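Local coordinates for flagellar hook associated protein type 3 FlgL (Legionella pneumophila subsp. pneumophila, PDB 5YTI) that probably serves as a structural protein of the bacterial flagellum, helping to join the hook to the filament, at residues 50-55 with 367-372; 77-82 with 133-138; 147-150 with 154-157. One frame throughout, in Å; residues are numbered along the deposited sequence.

Contact 1: 50-55 with 367-372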
loop_
_atom_site.group_PDB
_atom_site.type_symbol
_atom_site.label_atom_id
_atom_site.label_comp_id
_atom_site.label_asym_id
_atom_site.label_seq_id
_atom_site.Cartn_x
_atom_site.Cartn_y
_atom_site.Cartn_z
ATOM N N GLU A 50 46.620 -14.429 -18.507
ATOM C CA GLU A 50 45.341 -14.592 -19.211
ATOM C C GLU A 50 44.186 -14.368 -18.221
ATOM O O GLU A 50 43.091 -13.975 -18.623
ATOM C CB GLU A 50 45.243 -15.970 -19.905
ATOM C CG GLU A 50 43.940 -16.247 -20.673
ATOM C CD GLU A 50 43.660 -15.266 -21.817
ATOM O OE1 GLU A 50 44.583 -14.960 -22.616
ATOM O OE2 GLU A 50 42.499 -14.802 -21.930
ATOM N N LEU A 51 44.445 -14.616 -16.934
ATOM C CA LEU A 51 43.467 -14.362 -15.861
ATOM C C LEU A 51 43.237 -12.865 -15.626
ATOM O O LEU A 51 42.103 -12.416 -15.542
ATOM C CB LEU A 51 43.885 -15.033 -14.539
ATOM C CG LEU A 51 43.356 -16.451 -14.306
ATOM C CD1 LEU A 51 43.945 -16.989 -13.004
ATOM C CD2 LEU A 51 41.824 -16.507 -14.316
ATOM N N ILE A 52 44.320 -12.104 -15.528
ATOM C CA ILE A 52 44.234 -10.660 -15.427
ATOM C C ILE A 52 43.620 -10.049 -16.687
ATOM O O ILE A 52 42.660 -9.296 -16.594
ATOM C CB ILE A 52 45.596 -10.044 -15.191
ATOM C CG1 ILE A 52 46.181 -10.557 -13.887
ATOM C CG2 ILE A 52 45.445 -8.546 -15.077
ATOM C CD1 ILE A 52 47.624 -10.163 -13.699
ATOM N N LYS A 53 44.153 -10.375 -17.862
ATOM C CA LYS A 53 43.456 -10.052 -19.118
ATOM C C LYS A 53 41.905 -10.202 -18.938
ATOM O O LYS A 53 41.161 -9.255 -19.224
ATOM C CB LYS A 53 44.001 -10.907 -20.297
ATOM C CG LYS A 53 43.725 -10.381 -21.714
ATOM C CD LYS A 53 44.646 -11.034 -22.772
ATOM C CE LYS A 53 43.996 -12.135 -23.630
ATOM N N GLN A 54 41.419 -11.358 -18.451
ATOM C CA GLN A 54 39.953 -11.604 -18.342
ATOM C C GLN A 54 39.320 -10.833 -17.168
ATOM O O GLN A 54 38.104 -10.669 -17.142
ATOM C CB GLN A 54 39.591 -13.116 -18.277
ATOM C CG GLN A 54 38.208 -13.448 -18.851
ATOM N N ARG A 55 40.145 -10.368 -16.219
ATOM C CA ARG A 55 39.690 -9.553 -15.070
ATOM C C ARG A 55 39.429 -8.148 -15.574
ATOM O O ARG A 55 38.376 -7.563 -15.352
ATOM C CB ARG A 55 40.743 -9.494 -13.938
ATOM C CG ARG A 55 40.170 -9.202 -12.545
ATOM C CD ARG A 55 41.202 -8.884 -11.443
ATOM N NE ARG A 55 42.368 -9.781 -11.389
ATOM C CZ ARG A 55 42.390 -11.027 -10.899
ATOM N NH1 ARG A 55 41.297 -11.606 -10.395
ATOM N NH2 ARG A 55 43.533 -11.716 -10.932
ATOM N N ALA A 367 46.740 -3.107 -12.735
ATOM C CA ALA A 367 47.830 -2.515 -13.492
ATOM C C ALA A 367 49.158 -2.811 -12.806
ATOM O O ALA A 367 50.162 -3.077 -13.469
ATOM C CB ALA A 367 47.637 -1.016 -13.637
ATOM N N ALA A 368 49.160 -2.770 -11.477
ATOM C CA ALA A 368 50.381 -2.967 -10.710
ATOM C C ALA A 368 50.804 -4.441 -10.676
ATOM O O ALA A 368 51.997 -4.742 -10.659
ATOM C CB ALA A 368 50.227 -2.411 -9.303
ATOM N N THR A 369 49.829 -5.350 -10.673
ATOM C CA THR A 369 50.093 -6.788 -10.862
ATOM C C THR A 369 50.744 -7.032 -12.251
ATOM O O THR A 369 51.624 -7.890 -12.371
ATOM C CB THR A 369 48.809 -7.667 -10.648
ATOM O OG1 THR A 369 48.252 -7.424 -9.354
ATOM C CG2 THR A 369 49.114 -9.154 -10.721
ATOM N N LEU A 370 50.349 -6.277 -13.281
ATOM C CA LEU A 370 51.030 -6.383 -14.583
ATOM C C LEU A 370 52.454 -5.816 -14.538
ATOM O O LEU A 370 53.368 -6.502 -14.968
ATOM C CB LEU A 370 50.231 -5.716 -15.716
ATOM C CG LEU A 370 48.952 -6.399 -16.227
ATOM C CD1 LEU A 370 48.322 -5.525 -17.294
ATOM C CD2 LEU A 370 49.198 -7.796 -16.780
ATOM N N LYS A 371 52.635 -4.587 -14.025
ATOM C CA LYS A 371 53.978 -3.985 -13.866
ATOM C C LYS A 371 54.925 -4.922 -13.094
ATOM O O LYS A 371 56.028 -5.190 -13.567
ATOM C CB LYS A 371 53.914 -2.609 -13.188
ATOM N N LYS A 372 54.474 -5.434 -11.938
ATOM C CA LYS A 372 55.249 -6.363 -11.062
ATOM C C LYS A 372 55.376 -7.801 -11.597
ATOM O O LYS A 372 56.161 -8.597 -11.074
ATOM C CB LYS A 372 54.638 -6.425 -9.643
#
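T369 OG1 hydrogen-bonds to O of I365, one turn back on its own helix, which probably helps fix the rotation of the side chain whose methyl meets I52. With chi1 at -56° the hydroxyl lies beside the backbone N and CG2 stands opposite that N, pointing across to helix 49-96. The polar branch turns back on its own helix, and the apolar branch makes the contact.

The closest approach is CD1 of I52 to CG2 of T369, at 3.5 Å. I52 gets there because its outer arm is extended (chi2 171°), which carries CD1 well clear of the backbone. On its other flank lies L370: CD2 is 4.2 Å from I52 CG2, and the two side chains pass each other pointing in opposite senses. A single isoleucine is therefore set against two consecutive residues, through carbons alone. The patch is small, 135 Å² for both sides together, and only I52 of the three is buried.

The backbones keep their distance, 8.1 Å between CA of I52 and CA of L370. Such apolar contact between long, roughly antiparallel helices is consistent with the flagellin-family helical bundle, whose N-terminal helical region includes 50-55. The early turns of helix 49-96 here run against the closing turns of helix 316-374, while R55, one turn beyond I52, packs on Y362 and S366 of the latter.

Contact 2: 77-82 with 133-138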
loop_
_atom_site.group_PDB
_atom_site.type_symbol
_atom_site.label_atom_id
_atom_site.label_comp_id
_atom_site.label_asym_id
_atom_site.label_seq_id
_atom_site.Cartn_x
_atom_site.Cartn_y
_atom_site.Cartn_z
ATOM N N GLU A 77 14.826 9.451 -12.318
ATOM C CA GLU A 77 14.619 10.383 -11.223
ATOM C C GLU A 77 13.770 11.526 -11.758
ATOM O O GLU A 77 12.840 11.963 -11.100
ATOM C CB GLU A 77 15.960 10.874 -10.641
ATOM C CG GLU A 77 15.873 11.970 -9.566
ATOM C CD GLU A 77 14.972 11.628 -8.349
ATOM O OE1 GLU A 77 15.046 10.515 -7.784
ATOM O OE2 GLU A 77 14.188 12.500 -7.921
ATOM N N GLY A 78 14.047 11.957 -12.987
ATOM C CA GLY A 78 13.414 13.155 -13.572
ATOM C C GLY A 78 11.962 12.993 -13.984
ATOM O O GLY A 78 11.186 13.958 -13.953
ATOM N N ILE A 79 11.608 11.770 -14.385
ATOM C CA ILE A 79 10.226 11.410 -14.663
ATOM C C ILE A 79 9.430 11.308 -13.362
ATOM O O ILE A 79 8.362 11.905 -13.242
ATOM C CB ILE A 79 10.131 10.098 -15.461
ATOM C CG1 ILE A 79 10.733 10.291 -16.869
ATOM C CG2 ILE A 79 8.686 9.612 -15.535
ATOM C CD1 ILE A 79 10.009 11.299 -17.751
ATOM N N LEU A 80 9.950 10.583 -12.382
ATOM C CA LEU A 80 9.353 10.588 -11.057
ATOM C C LEU A 80 9.247 12.007 -10.518
ATOM O O LEU A 80 8.200 12.390 -10.008
ATOM C CB LEU A 80 10.138 9.714 -10.086
ATOM C CG LEU A 80 9.967 8.220 -10.339
ATOM C CD1 LEU A 80 10.521 7.409 -9.188
ATOM C CD2 LEU A 80 8.521 7.806 -10.541
ATOM N N SER A 81 10.312 12.790 -10.647
ATOM C CA SER A 81 10.318 14.216 -10.228
ATOM C C SER A 81 9.178 15.070 -10.860
ATOM O O SER A 81 8.490 15.849 -10.159
ATOM C CB SER A 81 11.693 14.794 -10.569
ATOM O OG SER A 81 11.754 16.197 -10.463
ATOM N N ASN A 82 9.010 14.902 -12.184
ATOM C CA ASN A 82 7.871 15.469 -12.957
ATOM C C ASN A 82 6.525 15.033 -12.365
ATOM O O ASN A 82 5.584 15.810 -12.275
ATOM C CB ASN A 82 7.870 14.982 -14.431
ATOM C CG ASN A 82 8.965 15.589 -15.291
ATOM O OD1 ASN A 82 9.437 16.699 -15.049
ATOM N ND2 ASN A 82 9.370 14.847 -16.324
ATOM N N SER A 133 12.066 1.440 -25.522
ATOM C CA SER A 133 11.376 0.453 -24.669
ATOM C C SER A 133 10.842 1.131 -23.387
ATOM O O SER A 133 11.407 2.116 -22.926
ATOM C CB SER A 133 12.325 -0.687 -24.304
ATOM O OG SER A 133 13.498 -0.200 -23.694
ATOM N N TYR A 134 9.770 0.624 -22.794
ATOM C CA TYR A 134 9.105 1.371 -21.713
ATOM C C TYR A 134 9.853 1.303 -20.386
ATOM O O TYR A 134 10.324 0.243 -20.024
ATOM C CB TYR A 134 7.679 0.866 -21.549
ATOM C CG TYR A 134 6.827 1.147 -22.757
ATOM C CD1 TYR A 134 6.267 2.411 -22.963
ATOM C CD2 TYR A 134 6.586 0.159 -23.708
ATOM C CE1 TYR A 134 5.486 2.676 -24.080
ATOM C CE2 TYR A 134 5.810 0.412 -24.832
ATOM C CZ TYR A 134 5.262 1.668 -25.015
ATOM O OH TYR A 134 4.487 1.907 -26.127
HETATM N N MSE A 135 9.963 2.408 -19.646
HETATM C CA MSE A 135 10.749 2.367 -18.395
HETATM C C MSE A 135 10.049 1.673 -17.262
HETATM O O MSE A 135 10.713 1.108 -16.393
HETATM C CB MSE A 135 11.341 3.702 -17.913
HETATM C CG MSE A 135 10.415 4.873 -17.669
HETATM SE SE MSE A 135 11.362 6.313 -16.665
HETATM C CE MSE A 135 12.716 6.996 -17.934
ATOM N N PHE A 136 8.723 1.666 -17.249
ATOM C CA PHE A 136 8.019 1.159 -16.075
ATOM C C PHE A 136 7.246 -0.123 -16.348
ATOM O O PHE A 136 6.278 -0.442 -15.681
ATOM C CB PHE A 136 7.063 2.221 -15.545
ATOM C CG PHE A 136 7.742 3.451 -15.030
ATOM C CD1 PHE A 136 8.701 3.367 -14.039
ATOM C CD2 PHE A 136 7.395 4.698 -15.508
ATOM C CE1 PHE A 136 9.328 4.503 -13.548
ATOM C CE2 PHE A 136 8.014 5.836 -15.015
ATOM C CZ PHE A 136 8.982 5.738 -14.034
ATOM N N SER A 137 7.688 -0.876 -17.329
ATOM C CA SER A 137 6.961 -2.065 -17.708
ATOM C C SER A 137 7.567 -3.346 -17.149
ATOM O O SER A 137 6.943 -4.405 -17.223
ATOM C CB SER A 137 6.926 -2.157 -19.220
ATOM O OG SER A 137 8.230 -1.970 -19.717
ATOM N N GLY A 138 8.772 -3.265 -16.589
ATOM C CA GLY A 138 9.445 -4.459 -16.063
ATOM C C GLY A 138 10.144 -5.206 -17.166
ATOM O O GLY A 138 10.572 -4.612 -18.121
#
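I79 carries most of the helix side of this contact, meeting M135 with one branch and F136 with the other. Its CG1 lies 4.0 Å from CE of M135, a selenomethionine. Its CG2 comes to the rim of the F136 ring, near the ring plane, 3.9 Å from CE2. L80 sets its CD2 obliquely, 4.1 Å from CZ of the same ring.

In the next shell the two loop side chains lean on each other. M135 CG lies over one face of the F136 ring, 3.6 Å above its plane and toward the rim. The bend at chi3 (68°) lays the SE-CE bond alongside I79 CG1, with selenium and methyl equally near it. F183 meets F136 edge-to-face. Farther out, S137 OG donates to O of Y134 over 3.1 Å, with a weak second bond to O of K140, and backbone hydrogen bonds tie M135 to T127 and F136 to G179. Beyond the loop, L80 also touches V341 of helix 316-374 and I79 touches Y124 of helix 104-125.

The loop between helix 104-125 and strand 146-148 thus packs onto helix 49-96, within the flagellin family's N-terminal helical region. Between the two segments the contact is purely apolar: methyl, selenoether and ring surfaces fit together in a buried setting, while the directional bonds are made within the loop or to other parts of the chain.

Contact 3: 147-150 with 154-157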
loop_
_atom_site.group_PDB
_atom_site.type_symbol
_atom_site.label_atom_id
_atom_site.label_comp_id
_atom_site.label_asym_id
_atom_site.label_seq_id
_atom_site.Cartn_x
_atom_site.Cartn_y
_atom_site.Cartn_z
ATOM N N SER A 147 -2.739 1.157 -19.484
ATOM C CA SER A 147 -3.829 1.449 -20.418
ATOM C C SER A 147 -5.182 1.314 -19.717
ATOM O O SER A 147 -5.239 0.898 -18.564
ATOM C CB SER A 147 -3.787 0.490 -21.595
ATOM O OG SER A 147 -4.128 -0.826 -21.184
ATOM N N LEU A 148 -6.265 1.625 -20.427
ATOM C CA LEU A 148 -7.618 1.609 -19.862
ATOM C C LEU A 148 -8.557 0.625 -20.577
ATOM O O LEU A 148 -9.003 0.900 -21.686
ATOM C CB LEU A 148 -8.173 3.045 -19.907
ATOM C CG LEU A 148 -9.660 3.361 -20.179
ATOM C CD1 LEU A 148 -10.227 4.306 -19.116
ATOM C CD2 LEU A 148 -9.859 3.938 -21.589
ATOM N N ASN A 149 -8.872 -0.516 -19.964
ATOM C CA ASN A 149 -9.780 -1.457 -20.632
ATOM C C ASN A 149 -11.165 -0.799 -20.873
ATOM O O ASN A 149 -11.399 0.360 -20.477
ATOM C CB ASN A 149 -9.871 -2.830 -19.916
ATOM C CG ASN A 149 -10.325 -2.743 -18.459
ATOM O OD1 ASN A 149 -10.757 -1.697 -17.978
ATOM N ND2 ASN A 149 -10.241 -3.880 -17.752
ATOM N N LEU A 150 -12.059 -1.508 -21.563
ATOM C CA LEU A 150 -13.406 -0.986 -21.779
ATOM C C LEU A 150 -14.252 -1.210 -20.533
ATOM O O LEU A 150 -15.247 -0.509 -20.342
ATOM C CB LEU A 150 -14.056 -1.576 -23.035
ATOM C CG LEU A 150 -13.331 -1.203 -24.351
ATOM C CD1 LEU A 150 -14.150 -1.660 -25.556
ATOM C CD2 LEU A 150 -12.975 0.290 -24.458
ATOM N N TYR A 154 -8.338 1.519 -15.163
ATOM C CA TYR A 154 -6.930 1.453 -15.634
ATOM C C TYR A 154 -6.201 0.227 -15.132
ATOM O O TYR A 154 -6.180 0.004 -13.932
ATOM C CB TYR A 154 -6.128 2.642 -15.108
ATOM C CG TYR A 154 -6.487 3.935 -15.749
ATOM C CD1 TYR A 154 -7.544 4.687 -15.282
ATOM C CD2 TYR A 154 -5.782 4.399 -16.836
ATOM C CE1 TYR A 154 -7.881 5.877 -15.879
ATOM C CE2 TYR A 154 -6.119 5.581 -17.444
ATOM C CZ TYR A 154 -7.170 6.313 -16.951
ATOM O OH TYR A 154 -7.521 7.494 -17.550
ATOM N N VAL A 155 -5.566 -0.530 -16.028
ATOM C CA VAL A 155 -4.818 -1.750 -15.646
ATOM C C VAL A 155 -3.341 -1.627 -16.007
ATOM O O VAL A 155 -2.941 -0.739 -16.756
ATOM C CB VAL A 155 -5.362 -3.053 -16.314
ATOM C CG1 VAL A 155 -6.841 -3.242 -16.019
ATOM C CG2 VAL A 155 -5.105 -3.075 -17.821
ATOM N N TYR A 156 -2.549 -2.560 -15.486
ATOM C CA TYR A 156 -1.106 -2.602 -15.710
ATOM C C TYR A 156 -0.737 -3.881 -16.480
ATOM O O TYR A 156 -1.055 -5.013 -16.068
ATOM C CB TYR A 156 -0.376 -2.522 -14.359
ATOM C CG TYR A 156 1.109 -2.663 -14.462
ATOM C CD1 TYR A 156 1.879 -1.666 -15.033
ATOM C CD2 TYR A 156 1.745 -3.789 -13.990
ATOM C CE1 TYR A 156 3.246 -1.799 -15.138
ATOM C CE2 TYR A 156 3.119 -3.936 -14.089
ATOM C CZ TYR A 156 3.861 -2.939 -14.663
ATOM O OH TYR A 156 5.213 -3.083 -14.775
ATOM N N ASN A 157 -0.079 -3.679 -17.613
ATOM C CA ASN A 157 0.179 -4.754 -18.567
ATOM C C ASN A 157 1.645 -5.172 -18.539
ATOM O O ASN A 157 2.087 -5.997 -19.340
ATOM C CB ASN A 157 -0.227 -4.331 -19.995
ATOM C CG ASN A 157 -1.622 -3.751 -20.049
ATOM O OD1 ASN A 157 -1.788 -2.601 -20.444
ATOM N ND2 ASN A 157 -2.631 -4.527 -19.618
#
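S147 and V155 form the tight part of this beta hairpin, an antiparallel hydrogen-bonded pair. V155 N donates to S147 O over 2.9 Å, whereas the return bond from S147 N to V155 O is weak at 3.3 Å. A side-chain bond also crosses between the strands' ends: S147 OG gives its hydrogen to OD1 of N157 at 3.0 Å, in the carbonyl plane and on a lone pair. The hydroxyl is set for this by a chi1 of 69°, which places it between the backbone N and the carbonyl carbon.

At the next pair, L148 and Y154, the backbones come closer, 4.3 Å between their CA atoms, without an N-H...O bond. Here CB of L148 sits over one face of the Y154 ring, 4.1 Å from CE2 and offset toward the rim. The loose side is the exposed L148 side chain and the turn, near which N149 crosses V155 at about a right angle, its ND2 3.9 Å from CG1.

Y154 rests on L118 and L122 of helix 104-125, Y156 packs against D180 and M184 of helix 179-184, and N149 meets F164 of the second subunit, so the hairpin touches both helices and the neighbouring copy.

Contacts 1 and 2 both draw on helix 49-96, at places whose centres are about 40 Å apart, and contact 1 lies about 50 Å from the chain's centre. Along the chain, contact 1 encloses the other two, and contact 2 closes before contact 3 opens. Contacts 2 and 3 are neighbours, with centres about 18 Å apart, and they touch where OH of Y156 hydrogen-bonds to O of F136 at 3.0 Å. Contact 1 thus pairs the two long helices near the modelled chain ends, while contact 2 packs a loop on helix 49-96 and contact 3 closes the hairpin beyond it, consistent with the helical bundle of the flagellin family.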